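Local coordinates for protein BIM1 (Saccharomyces cerevisiae, PDB 4E61) that binds microtubules, notably their plus ends, and contributes here its dimeric C-terminal EB1-like domain, at residues K90-E93 / S94-A98. Sequence-based numbering, arbitrary orientation.
Sequences KKVE and SILYA
Ser94 donates its hydroxyl to the main chain one turn back, with OG 2.7 Å from Lys91 O. With chi1 at 73°, OG sits between the two backbone branches of Ser94 and turns back to the Lys91 carbonyl. Lys91 O is gripped twice, because Ile95 N also donates to it at 3.1 Å from that oxygen. Both donors come from the same face of the carbonyl plane. The hydroxyl approaches at a more bent C=O...OG angle, 126°, than the amide does. Regular helical bonds complete the turn: Ser94 N to Lys90 O, Leu96 N to Val92 O and Tyr97 N to Glu93 O. Lys90 and Glu93 form a salt bridge within the turn, with Lys90 NZ 3.2 Å from Glu93 OE2. The ammonium meets the syn side of the carboxylate, 24° out of its plane. On another side of the helix, Val92 and Leu96 lie side by side, with Val92 CG1 4.1 Å from Leu96 CD1. This is the second helix of the EB1-like motif, residues 84-101, which packs against the long helices of both subunits, as in the four-helix bundle of the EB1 family dimer. The Glu93 chain is extended, with CG trans to the backbone N, and carries the carboxylate out to the Lys90 ammonium and to Gln59 NE2 on helix 2-63, which also bonds to OE2. Shortened to an alanine, Glu93 would no longer offer a carboxylate, which is likely to leave the Lys90 ammonium without this counter-charge and the Gln59 amide without this acceptor. Val92 is buried against Ile51 and Val55 of its own chain and Leu54 of the second subunit. Ile95 and Leu96 pack on Ile51 of that subunit.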
loop_
_atom_site.group_PDB
_atom_site.type_symbol
_atom_site.label_atom_id
_atom_site.label_comp_id
_atom_site.label_asym_id
_atom_site.label_seq_id
_atom_site.Cartn_x
_atom_site.Cartn_y
_atom_site.Cartn_z
ATOM N N LYS A 90 -16.286 -20.037 -11.601
ATOM C CA LYS A 90 -15.954 -20.676 -10.324
ATOM C C LYS A 90 -14.474 -20.554 -9.954
ATOM O O LYS A 90 -14.159 -20.413 -8.771
ATOM C CB LYS A 90 -16.454 -22.136 -10.245
ATOM C CG LYS A 90 -17.974 -22.266 -10.011
ATOM C CD LYS A 90 -18.411 -21.781 -8.615
ATOM C CE LYS A 90 -19.903 -21.860 -8.409
ATOM N NZ LYS A 90 -20.288 -21.386 -7.055
ATOM N N LYS A 91 -13.581 -20.554 -10.960
ATOM C CA LYS A 91 -12.143 -20.370 -10.782
ATOM C C LYS A 91 -11.884 -18.968 -10.235
ATOM O O LYS A 91 -11.135 -18.833 -9.276
ATOM C CB LYS A 91 -11.394 -20.587 -12.112
ATOM C CG LYS A 91 -11.064 -22.043 -12.398
ATOM C CD LYS A 91 -10.351 -22.228 -13.747
ATOM C CE LYS A 91 -11.203 -23.026 -14.704
ATOM N NZ LYS A 91 -10.579 -23.148 -16.043
ATOM N N VAL A 92 -12.553 -17.941 -10.808
ATOM C CA VAL A 92 -12.444 -16.531 -10.400
ATOM C C VAL A 92 -12.969 -16.359 -8.980
ATOM O O VAL A 92 -12.344 -15.665 -8.180
ATOM C CB VAL A 92 -13.134 -15.534 -11.389
ATOM C CG1 VAL A 92 -12.866 -14.103 -10.980
ATOM C CG2 VAL A 92 -12.661 -15.735 -12.822
ATOM N N GLU A 93 -14.117 -16.995 -8.673
ATOM C CA GLU A 93 -14.742 -16.937 -7.360
ATOM C C GLU A 93 -13.827 -17.505 -6.288
ATOM O O GLU A 93 -13.703 -16.896 -5.221
ATOM C CB GLU A 93 -16.107 -17.635 -7.357
ATOM C CG GLU A 93 -17.025 -17.096 -6.266
ATOM C CD GLU A 93 -18.089 -18.043 -5.728
ATOM O OE1 GLU A 93 -18.177 -18.193 -4.488
ATOM O OE2 GLU A 93 -18.860 -18.605 -6.538
ATOM N N SER A 94 -13.128 -18.615 -6.591
ATOM C CA SER A 94 -12.169 -19.219 -5.654
ATOM C C SER A 94 -10.976 -18.280 -5.422
ATOM O O SER A 94 -10.558 -18.113 -4.274
ATOM C CB SER A 94 -11.736 -20.613 -6.106
ATOM O OG SER A 94 -10.861 -20.560 -7.214
ATOM N N ILE A 95 -10.490 -17.617 -6.481
ATOM C CA ILE A 95 -9.428 -16.623 -6.332
ATOM C C ILE A 95 -9.894 -15.466 -5.430
ATOM O O ILE A 95 -9.159 -15.082 -4.525
ATOM C CB ILE A 95 -8.787 -16.132 -7.661
ATOM C CG1 ILE A 95 -8.145 -17.315 -8.423
ATOM C CG2 ILE A 95 -7.725 -15.029 -7.370
ATOM C CD1 ILE A 95 -7.752 -17.002 -9.951
ATOM N N LEU A 96 -11.122 -14.962 -5.641
ATOM C CA LEU A 96 -11.726 -13.877 -4.833
ATOM C C LEU A 96 -11.917 -14.257 -3.361
ATOM O O LEU A 96 -11.687 -13.422 -2.478
ATOM C CB LEU A 96 -13.060 -13.324 -5.431
ATOM C CG LEU A 96 -13.011 -12.734 -6.852
ATOM C CD1 LEU A 96 -14.390 -12.621 -7.436
ATOM C CD2 LEU A 96 -12.236 -11.418 -6.921
ATOM N N TYR A 97 -12.347 -15.498 -3.102
ATOM C CA TYR A 97 -12.538 -16.012 -1.737
ATOM C C TYR A 97 -11.176 -16.104 -1.005
ATOM O O TYR A 97 -11.068 -15.631 0.122
ATOM C CB TYR A 97 -13.326 -17.357 -1.717
ATOM C CG TYR A 97 -13.637 -17.772 -0.299
ATOM C CD1 TYR A 97 -14.702 -17.200 0.397
ATOM C CD2 TYR A 97 -12.775 -18.614 0.406
ATOM C CE1 TYR A 97 -14.919 -17.480 1.745
ATOM C CE2 TYR A 97 -12.990 -18.912 1.749
ATOM C CZ TYR A 97 -14.065 -18.346 2.414
ATOM O OH TYR A 97 -14.273 -18.648 3.738
ATOM N N ALA A 98 -10.128 -16.639 -1.677
ATOM C CA ALA A 98 -8.766 -16.703 -1.137
ATOM C C ALA A 98 -8.206 -15.294 -0.809
ATOM O O ALA A 98 -7.408 -15.172 0.111
ATOM C CB ALA A 98 -7.842 -17.430 -2.105
#